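Cystalysin (Treponema denticola, PDB 1C7N) is a pyridoxal-5'-phosphate-binding protein of the class I and II aminotransferase family, with two copies of the chain in its assembly. Local coordinates at residues Ser24-Val29 against Phe345-Ala350; Pro47-Gly52 against Cys281-Lys286; Lys166-Cys171 against Leu198-Asp203. One frame throughout, in Å; residues are numbered along the deposited sequence.

Contact 1 (Ser24-Val29 against Phe345-Ala350); sequences SQNPEV and FMIHKA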
loop_
_atom_site.group_PDB
_atom_site.type_symbol
_atom_site.label_atom_id
_atom_site.label_comp_id
_atom_site.label_asym_id
_atom_site.label_seq_id
_atom_site.Cartn_x
_atom_site.Cartn_y
_atom_site.Cartn_z
ATOM N N SER A 24 -7.928 24.404 3.689
ATOM C CA SER A 24 -8.783 24.421 2.510
ATOM C C SER A 24 -10.185 24.889 2.888
ATOM O O SER A 24 -10.852 25.587 2.121
ATOM C CB SER A 24 -8.863 23.023 1.899
ATOM O OG SER A 24 -9.684 23.027 0.745
ATOM N N GLN A 25 -10.632 24.493 4.074
ATOM C CA GLN A 25 -11.953 24.875 4.551
ATOM C C GLN A 25 -12.001 26.324 5.014
ATOM O O GLN A 25 -13.006 27.008 4.831
ATOM C CB GLN A 25 -12.385 23.955 5.694
ATOM C CG GLN A 25 -12.923 22.620 5.227
ATOM C CD GLN A 25 -13.173 21.663 6.370
ATOM O OE1 GLN A 25 -13.823 20.635 6.199
ATOM N NE2 GLN A 25 -12.649 21.991 7.541
ATOM N N ASN A 26 -10.913 26.789 5.614
ATOM C CA ASN A 26 -10.856 28.157 6.106
ATOM C C ASN A 26 -9.460 28.733 5.902
ATOM O O ASN A 26 -8.611 28.650 6.788
ATOM C CB ASN A 26 -11.216 28.190 7.594
ATOM C CG ASN A 26 -11.334 29.600 8.136
ATOM O OD1 ASN A 26 -10.811 30.547 7.548
ATOM N ND2 ASN A 26 -12.015 29.747 9.268
ATOM N N PRO A 27 -9.202 29.318 4.719
ATOM C CA PRO A 27 -7.899 29.909 4.404
ATOM C C PRO A 27 -7.462 30.984 5.404
ATOM O O PRO A 27 -6.275 31.293 5.514
ATOM C CB PRO A 27 -8.110 30.478 3.004
ATOM C CG PRO A 27 -9.100 29.532 2.409
ATOM C CD PRO A 27 -10.084 29.345 3.538
ATOM N N GLU A 28 -8.425 31.543 6.133
ATOM C CA GLU A 28 -8.139 32.589 7.113
ATOM C C GLU A 28 -7.847 32.063 8.515
ATOM O O GLU A 28 -7.631 32.849 9.438
ATOM C CB GLU A 28 -9.311 33.573 7.190
ATOM C CG GLU A 28 -9.386 34.596 6.061
ATOM C CD GLU A 28 -9.311 33.971 4.686
ATOM O OE1 GLU A 28 -8.184 33.766 4.184
ATOM O OE2 GLU A 28 -10.377 33.675 4.107
ATOM N N VAL A 29 -7.837 30.744 8.682
ATOM C CA VAL A 29 -7.583 30.150 9.991
ATOM C C VAL A 29 -6.292 30.682 10.615
ATOM O O VAL A 29 -5.268 30.809 9.941
ATOM C CB VAL A 29 -7.510 28.605 9.896
ATOM C CG1 VAL A 29 -6.313 28.182 9.062
ATOM C CG2 VAL A 29 -7.431 28.003 11.280
ATOM N N PHE A 345 -20.501 27.559 11.488
ATOM C CA PHE A 345 -20.154 28.239 12.730
ATOM C C PHE A 345 -18.839 27.746 13.319
ATOM O O PHE A 345 -17.983 28.542 13.693
ATOM C CB PHE A 345 -21.267 28.041 13.763
ATOM C CG PHE A 345 -20.963 28.638 15.106
ATOM C CD1 PHE A 345 -21.054 30.008 15.310
ATOM C CD2 PHE A 345 -20.575 27.823 16.170
ATOM C CE1 PHE A 345 -20.765 30.565 16.550
ATOM C CE2 PHE A 345 -20.282 28.369 17.416
ATOM C CZ PHE A 345 -20.377 29.744 17.605
ATOM N N MET A 346 -18.685 26.433 13.415
ATOM C CA MET A 346 -17.470 25.869 13.987
ATOM C C MET A 346 -16.224 26.272 13.208
ATOM O O MET A 346 -15.226 26.692 13.794
ATOM C CB MET A 346 -17.566 24.342 14.048
ATOM C CG MET A 346 -18.674 23.817 14.952
ATOM S SD MET A 346 -18.577 24.453 16.637
ATOM C CE MET A 346 -20.198 24.005 17.245
ATOM N N ILE A 347 -16.292 26.153 11.889
ATOM C CA ILE A 347 -15.162 26.485 11.028
ATOM C C ILE A 347 -14.803 27.966 10.963
ATOM O O ILE A 347 -13.633 28.321 11.055
ATOM C CB ILE A 347 -15.408 26.012 9.582
ATOM C CG1 ILE A 347 -15.455 24.484 9.528
ATOM C CG2 ILE A 347 -14.314 26.548 8.659
ATOM C CD1 ILE A 347 -15.769 23.938 8.145
ATOM N N HIS A 348 -15.804 28.827 10.808
ATOM C CA HIS A 348 -15.534 30.250 10.668
ATOM C C HIS A 348 -15.675 31.141 11.893
ATOM O O HIS A 348 -15.038 32.190 11.958
ATOM C CB HIS A 348 -16.374 30.823 9.522
ATOM C CG HIS A 348 -16.080 30.200 8.191
ATOM N ND1 HIS A 348 -16.748 29.088 7.722
ATOM C CD2 HIS A 348 -15.162 30.511 7.246
ATOM C CE1 HIS A 348 -16.255 28.743 6.547
ATOM N NE2 HIS A 348 -15.291 29.589 6.234
ATOM N N LYS A 349 -16.501 30.748 12.855
ATOM C CA LYS A 349 -16.660 31.567 14.050
ATOM C C LYS A 349 -15.775 31.081 15.188
ATOM O O LYS A 349 -15.126 31.883 15.852
ATOM C CB LYS A 349 -18.123 31.587 14.508
ATOM C CG LYS A 349 -19.067 32.263 13.531
ATOM C CD LYS A 349 -18.652 33.704 13.264
ATOM C CE LYS A 349 -19.567 34.362 12.240
ATOM N NZ LYS A 349 -19.138 35.754 11.911
ATOM N N ALA A 350 -15.746 29.771 15.403
ATOM C CA ALA A 350 -14.946 29.189 16.477
ATOM C C ALA A 350 -13.583 28.689 16.005
ATOM O O ALA A 350 -12.688 28.456 16.814
ATOM C CB ALA A 350 -15.710 28.043 17.122
HETATM O O HOH W 1 -12.506 32.545 10.586
#
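Asn26 meets Ile347 and His348 where the chain leaves helix 17-25 and passes helix 339-350. The motif is a type I beta turn, Asn26 to Val29, that directly follows a helix end. Asn26 is the first residue after the helix to leave helical backbone angles. Its side chain can be followed outward. CB points toward the other segment and touches Ile347 CG2 at 3.7 Å. CG lies anti to the backbone N (chi1 -173°), and beyond it the amide splits its two ends between the segments. OD1 turns back into its own turn and takes a weak hydrogen bond from Glu28 N. ND2 reaches across and donates to Ile347 O at 2.8 Å. The acceptor lies almost in the amide plane of Asn26, while the nitrogen sits above the carbonyl plane of Ile347, 41° out of it. ND2 also donates to a water at 3.1 Å, and this water donates to His348 O. Two polar links thus join the side chain to neighbouring carbonyls of the helix and should limit rotation of the amide. The imidazole of His348 slides past Asn26 in the opposite direction, the amide and ring planes 29° apart. One face of that ring carries Ile347 CG2, offset toward the rim. On the apolar side Ile347 also packs on Phe353, and so does Gln25. The Gln25 side chain, extended beyond CG, crosses that of Ile347 at about a right angle, with Gln25 NE2 3.7 Å from Ile347 CD1.

Contact 2 (Pro47-Gly52 against Cys281-Lys286); sequences PELIEG and CEICYK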
loop_
_atom_site.group_PDB
_atom_site.type_symbol
_atom_site.label_atom_id
_atom_site.label_comp_id
_atom_site.label_asym_id
_atom_site.label_seq_id
_atom_site.Cartn_x
_atom_site.Cartn_y
_atom_site.Cartn_z
ATOM N N PRO A 47 8.951 7.390 21.009
ATOM C CA PRO A 47 10.400 7.501 20.809
ATOM C C PRO A 47 11.033 6.169 20.386
ATOM O O PRO A 47 11.900 6.135 19.513
ATOM C CB PRO A 47 10.901 7.980 22.171
ATOM C CG PRO A 47 9.728 8.753 22.712
ATOM C CD PRO A 47 8.561 7.871 22.344
ATOM N N GLU A 48 10.594 5.077 21.004
ATOM C CA GLU A 48 11.124 3.756 20.675
ATOM C C GLU A 48 10.906 3.431 19.198
ATOM O O GLU A 48 11.784 2.858 18.547
ATOM C CB GLU A 48 10.464 2.671 21.533
ATOM C CG GLU A 48 10.775 2.750 23.027
ATOM C CD GLU A 48 9.807 3.640 23.798
ATOM O OE1 GLU A 48 9.887 3.656 25.043
ATOM O OE2 GLU A 48 8.970 4.319 23.165
ATOM N N LEU A 49 9.737 3.789 18.673
ATOM C CA LEU A 49 9.438 3.531 17.267
ATOM C C LEU A 49 10.388 4.316 16.374
ATOM O O LEU A 49 11.017 3.750 15.476
ATOM C CB LEU A 49 7.989 3.915 16.927
ATOM C CG LEU A 49 7.615 3.767 15.446
ATOM C CD1 LEU A 49 7.843 2.337 15.004
ATOM C CD2 LEU A 49 6.155 4.157 15.221
ATOM N N ILE A 50 10.498 5.619 16.625
ATOM C CA ILE A 50 11.375 6.467 15.829
ATOM C C ILE A 50 12.819 5.967 15.899
ATOM O O ILE A 50 13.466 5.791 14.870
ATOM C CB ILE A 50 11.304 7.933 16.305
ATOM C CG1 ILE A 50 9.876 8.465 16.147
ATOM C CG2 ILE A 50 12.237 8.796 15.482
ATOM C CD1 ILE A 50 9.406 8.538 14.706
ATOM N N GLU A 51 13.323 5.738 17.106
ATOM C CA GLU A 51 14.687 5.244 17.267
ATOM C C GLU A 51 14.806 3.855 16.639
ATOM O O GLU A 51 15.825 3.517 16.039
ATOM C CB GLU A 51 15.067 5.201 18.757
ATOM C CG GLU A 51 15.019 6.573 19.416
ATOM C CD GLU A 51 15.492 6.576 20.859
ATOM O OE1 GLU A 51 15.466 7.664 21.476
ATOM O OE2 GLU A 51 15.889 5.507 21.374
ATOM N N GLY A 52 13.748 3.061 16.764
ATOM C CA GLY A 52 13.748 1.727 16.196
ATOM C C GLY A 52 13.783 1.752 14.677
ATOM O O GLY A 52 14.484 0.957 14.062
ATOM N N CYS A 281 5.124 -2.059 13.038
ATOM C CA CYS A 281 4.147 -2.795 13.836
ATOM C C CYS A 281 4.848 -3.647 14.892
ATOM O O CYS A 281 4.411 -3.706 16.044
ATOM C CB CYS A 281 3.295 -3.690 12.937
ATOM S SG CYS A 281 2.070 -4.667 13.835
ATOM N N GLU A 282 5.933 -4.306 14.496
ATOM C CA GLU A 282 6.684 -5.140 15.424
ATOM C C GLU A 282 7.287 -4.309 16.558
ATOM O O GLU A 282 7.178 -4.673 17.735
ATOM C CB GLU A 282 7.793 -5.898 14.686
ATOM C CG GLU A 282 8.681 -6.714 15.620
ATOM C CD GLU A 282 9.679 -7.582 14.875
ATOM O OE1 GLU A 282 10.720 -7.928 15.470
ATOM O OE2 GLU A 282 9.414 -7.930 13.705
ATOM N N ILE A 283 7.922 -3.197 16.207
ATOM C CA ILE A 283 8.524 -2.325 17.213
ATOM C C ILE A 283 7.476 -1.820 18.204
ATOM O O ILE A 283 7.717 -1.799 19.412
ATOM C CB ILE A 283 9.189 -1.095 16.576
ATOM C CG1 ILE A 283 10.360 -1.523 15.686
ATOM C CG2 ILE A 283 9.683 -0.151 17.670
ATOM C CD1 ILE A 283 10.933 -0.385 14.864
ATOM N N CYS A 284 6.321 -1.402 17.690
ATOM C CA CYS A 284 5.252 -0.883 18.547
ATOM C C CYS A 284 4.759 -1.892 19.575
ATOM O O CYS A 284 4.658 -1.582 20.765
ATOM C CB CYS A 284 4.059 -0.413 17.704
ATOM S SG CYS A 284 4.322 1.148 16.807
ATOM N N TYR A 285 4.430 -3.092 19.106
ATOM C CA TYR A 285 3.932 -4.145 19.981
ATOM C C TYR A 285 4.977 -4.589 21.000
ATOM O O TYR A 285 4.649 -4.885 22.149
ATOM C CB TYR A 285 3.481 -5.347 19.142
ATOM C CG TYR A 285 2.160 -5.152 18.424
ATOM C CD1 TYR A 285 1.700 -6.094 17.500
ATOM C CD2 TYR A 285 1.340 -4.054 18.706
ATOM C CE1 TYR A 285 0.458 -5.951 16.880
ATOM C CE2 TYR A 285 0.098 -3.905 18.090
ATOM C CZ TYR A 285 -0.336 -4.859 17.182
ATOM O OH TYR A 285 -1.572 -4.727 16.587
ATOM N N LYS A 286 6.237 -4.628 20.581
ATOM C CA LYS A 286 7.308 -5.046 21.475
ATOM C C LYS A 286 7.850 -3.982 22.424
ATOM O O LYS A 286 8.208 -4.295 23.557
ATOM C CB LYS A 286 8.487 -5.595 20.672
ATOM C CG LYS A 286 8.266 -6.948 20.042
ATOM C CD LYS A 286 9.554 -7.421 19.371
ATOM C CE LYS A 286 9.429 -8.849 18.874
ATOM N NZ LYS A 286 10.691 -9.299 18.218
#
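Ile283 packs against Leu49 and Gly52 where two helices pack at an oblique, roughly antiparallel angle. The segments 47-52 and 281-286 run at 142° to each other, and their axes come within 9.1 Å. No hydrogen bond crosses between them. The tight part is centred on Ile283, whose CB is directed at the other helix. Its two branches go to different places. CG2 lies anti to the backbone N and sits 3.7 Å from Leu49 CA, also touching Glu48 O. The longer branch ends in CD1, which rests on the backbone of Gly52, 3.6 Å from Gly52 C. Gly52 has no side chain, and this lets the methyl lie directly on the main chain. The Leu49 and Ile283 side chains cross at about a right angle, with Leu49 CD1 4.0 Å from Ile283 CB. Elsewhere in the chain, Leu49 also packs on Ile242 and Cys284 on Phe240. Leu62 of the second subunit packs on Leu49 too, which brings the helix pair to the subunit interface.

The looser side holds the charged residues. Glu48 starts beside the contact, but its end leads away, and Glu48 OE1 bonds to Tyr3 OH. Lys286 is exposed and takes no part in the packing; its NZ bridges to Glu282 OE1 of its own helix and to Glu70. The approach to Glu282 OE1 is from above the carboxylate plane. Back at the packed side, Leu49 reaches Cys284 through its other methyl: Leu49 CD2 lies 3.9 Å from Cys284 SG.

Contact 3 (Lys166-Cys171 against Leu198-Asp203); sequences KALLFC and LMLWSD. With PLP (pyridoxal-5'-phosphate), chain I.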
loop_
_atom_site.group_PDB
_atom_site.type_symbol
_atom_site.label_atom_id
_atom_site.label_comp_id
_atom_site.label_asym_id
_atom_site.label_seq_id
_atom_site.Cartn_x
_atom_site.Cartn_y
_atom_site.Cartn_z
ATOM N N LYS A 166 -25.877 -10.298 3.149
ATOM C CA LYS A 166 -24.805 -11.277 3.234
ATOM C C LYS A 166 -23.851 -11.150 4.406
ATOM O O LYS A 166 -23.142 -12.103 4.723
ATOM C CB LYS A 166 -24.005 -11.255 1.930
ATOM C CG LYS A 166 -24.874 -11.392 0.685
ATOM C CD LYS A 166 -25.673 -12.687 0.715
ATOM C CE LYS A 166 -26.641 -12.772 -0.452
ATOM N NZ LYS A 166 -27.401 -14.055 -0.443
ATOM N N ALA A 167 -23.825 -9.994 5.057
ATOM C CA ALA A 167 -22.911 -9.823 6.176
ATOM C C ALA A 167 -23.214 -8.633 7.070
ATOM O O ALA A 167 -23.966 -7.726 6.707
ATOM C CB ALA A 167 -21.473 -9.715 5.658
ATOM N N LEU A 168 -22.603 -8.664 8.247
ATOM C CA LEU A 168 -22.730 -7.608 9.235
ATOM C C LEU A 168 -21.368 -6.938 9.394
ATOM O O LEU A 168 -20.411 -7.561 9.858
ATOM C CB LEU A 168 -23.175 -8.182 10.583
ATOM C CG LEU A 168 -23.097 -7.213 11.769
ATOM C CD1 LEU A 168 -23.952 -5.986 11.482
ATOM C CD2 LEU A 168 -23.567 -7.908 13.042
ATOM N N LEU A 169 -21.281 -5.676 8.985
ATOM C CA LEU A 169 -20.042 -4.913 9.107
ATOM C C LEU A 169 -20.122 -4.227 10.469
ATOM O O LEU A 169 -20.863 -3.264 10.650
ATOM C CB LEU A 169 -19.948 -3.885 7.977
ATOM C CG LEU A 169 -18.658 -3.072 7.842
ATOM C CD1 LEU A 169 -17.438 -3.986 7.918
ATOM C CD2 LEU A 169 -18.685 -2.317 6.515
ATOM N N PHE A 170 -19.335 -4.731 11.413
ATOM C CA PHE A 170 -19.337 -4.252 12.789
ATOM C C PHE A 170 -18.128 -3.400 13.186
ATOM O O PHE A 170 -16.999 -3.681 12.785
ATOM C CB PHE A 170 -19.430 -5.475 13.706
ATOM C CG PHE A 170 -19.952 -5.180 15.078
ATOM C CD1 PHE A 170 -21.245 -4.700 15.256
ATOM C CD2 PHE A 170 -19.157 -5.405 16.200
ATOM C CE1 PHE A 170 -21.741 -4.450 16.530
ATOM C CE2 PHE A 170 -19.643 -5.158 17.471
ATOM C CZ PHE A 170 -20.938 -4.680 17.640
ATOM N N CYS A 171 -18.369 -2.365 13.985
ATOM C CA CYS A 171 -17.287 -1.492 14.450
ATOM C C CYS A 171 -17.178 -1.651 15.967
ATOM O O CYS A 171 -18.136 -1.368 16.697
ATOM C CB CYS A 171 -17.584 -0.032 14.087
ATOM S SG CYS A 171 -16.160 1.095 14.178
ATOM N N LEU A 198 -25.406 -14.853 7.799
ATOM C CA LEU A 198 -24.586 -13.650 7.786
ATOM C C LEU A 198 -23.144 -13.952 8.140
ATOM O O LEU A 198 -22.853 -14.789 8.990
ATOM C CB LEU A 198 -25.117 -12.614 8.780
ATOM C CG LEU A 198 -26.356 -11.789 8.434
ATOM C CD1 LEU A 198 -26.704 -10.899 9.618
ATOM C CD2 LEU A 198 -26.092 -10.945 7.194
ATOM N N MET A 199 -22.238 -13.257 7.468
ATOM C CA MET A 199 -20.821 -13.403 7.723
ATOM C C MET A 199 -20.556 -12.279 8.718
ATOM O O MET A 199 -21.379 -11.375 8.845
ATOM C CB MET A 199 -20.056 -13.173 6.419
ATOM C CG MET A 199 -18.649 -13.709 6.407
ATOM S SD MET A 199 -18.003 -13.730 4.725
ATOM C CE MET A 199 -16.259 -13.938 5.058
ATOM N N LEU A 200 -19.442 -12.326 9.438
ATOM C CA LEU A 200 -19.133 -11.256 10.385
ATOM C C LEU A 200 -17.822 -10.558 10.044
ATOM O O LEU A 200 -16.761 -11.186 10.034
ATOM C CB LEU A 200 -19.051 -11.787 11.822
ATOM C CG LEU A 200 -18.609 -10.735 12.852
ATOM C CD1 LEU A 200 -19.669 -9.639 12.961
ATOM C CD2 LEU A 200 -18.383 -11.382 14.199
ATOM N N TRP A 201 -17.904 -9.262 9.757
ATOM C CA TRP A 201 -16.726 -8.462 9.446
ATOM C C TRP A 201 -16.598 -7.471 10.601
ATOM O O TRP A 201 -17.280 -6.448 10.623
ATOM C CB TRP A 201 -16.904 -7.698 8.129
ATOM C CG TRP A 201 -17.281 -8.552 6.947
ATOM C CD1 TRP A 201 -17.094 -9.902 6.805
ATOM C CD2 TRP A 201 -17.892 -8.104 5.731
ATOM N NE1 TRP A 201 -17.552 -10.318 5.578
ATOM C CE2 TRP A 201 -18.049 -9.236 4.899
ATOM C CE3 TRP A 201 -18.325 -6.854 5.264
ATOM C CZ2 TRP A 201 -18.618 -9.156 3.629
ATOM C CZ3 TRP A 201 -18.893 -6.773 4.003
ATOM C CH2 TRP A 201 -19.034 -7.918 3.197
ATOM N N SER A 202 -15.727 -7.783 11.553
ATOM C CA SER A 202 -15.535 -6.945 12.731
ATOM C C SER A 202 -14.304 -6.043 12.676
ATOM O O SER A 202 -13.163 -6.522 12.697
ATOM C CB SER A 202 -15.468 -7.830 13.975
ATOM O OG SER A 202 -15.523 -7.054 15.155
ATOM N N ASP A 203 -14.549 -4.735 12.605
ATOM C CA ASP A 203 -13.478 -3.742 12.557
ATOM C C ASP A 203 -13.157 -3.336 13.991
ATOM O O ASP A 203 -13.922 -2.613 14.636
ATOM C CB ASP A 203 -13.924 -2.524 11.735
ATOM C CG ASP A 203 -12.836 -1.465 11.590
ATOM O OD1 ASP A 203 -13.001 -0.553 10.742
ATOM O OD2 ASP A 203 -11.822 -1.526 12.323
HETATM N N1 PLP I . -11.838 1.771 10.752
HETATM C C2 PLP I . -12.288 2.739 11.672
HETATM C C2A PLP I . -13.567 2.383 12.406
HETATM C C3 PLP I . -11.416 3.900 11.868
HETATM O O3 PLP I . -11.950 4.829 12.662
HETATM C C4 PLP I . -10.178 3.969 11.185
HETATM C C4A PLP I . -9.235 5.061 11.425
HETATM C C5 PLP I . -9.809 2.848 10.262
HETATM C C6 PLP I . -10.657 1.799 10.054
HETATM C C5A PLP I . -8.341 2.783 9.850
HETATM O O4P PLP I . -7.936 2.765 8.540
HETATM P P PLP I . -6.327 2.578 8.386
HETATM O O1P PLP I . -6.115 2.940 6.987
HETATM O O2P PLP I . -5.995 1.123 8.660
HETATM O O3P PLP I . -5.613 3.470 9.305
#
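Ala167 CB lies over one face of the Trp201 indole, 3.7 Å from the centroid of the six-membered ring. This is a CH-pi contact, 18° off the ring normal. Trp201 CG lies anti to the carbonyl carbon (chi1 -54°), which sets the indole beside Ala167 CB. Leu169 CD1 meets the same ring at its edge and touches Trp201 CB at 3.8 Å. In the ring plane, Trp201 NE1 gives a weak hydrogen bond to Met199 SD. On the other face of the sheet Leu200 CD1 packs loosely on Leu168 CD2 and Phe170 CB. The two strands are neighbours in the parallel part of the central sheet, joined by helix 183-195 in a beta-alpha-beta crossover. Five backbone hydrogen bonds hold them. They run from Met199 N to Lys166 O at 3.1 Å up to Asp203 N to Phe170 O at 2.7 Å. The polar edge is the C-terminal end, where pyridoxal-5'-phosphate binds. Cys171 SG is 3.4 Å from C2A of pyridoxal-5'-phosphate. Asp203 OD1 comes within 2.6 Å of the pyridine N1. Asp203 OD2 accepts from Ile205 N, which probably helps to fix the turn of the carboxylate.

Overall arrangement
The contacts are nested along the chain. Contact 1 closes the widest loop, contact 2 lies inside it and contact 3 inside contact 2. None touches another. Contacts 1 and 3 sit on opposite sides of the chain's centre, their own centres 37 Å apart. Contacts 1 and 2 are 36 Å apart by centres, although helix 17-25 and helix 47-59 follow each other in the chain. Contact 3 belongs to the central mixed sheet and reaches the pyridoxal-5'-phosphate pocket. Contact 2 pairs two helices near the second subunit, with the side chain of Cys284 about 13 Å from a bound pyridoxal-5'-phosphate. Contacts 1 and 2 thus tie early segments to much later parts of the chain.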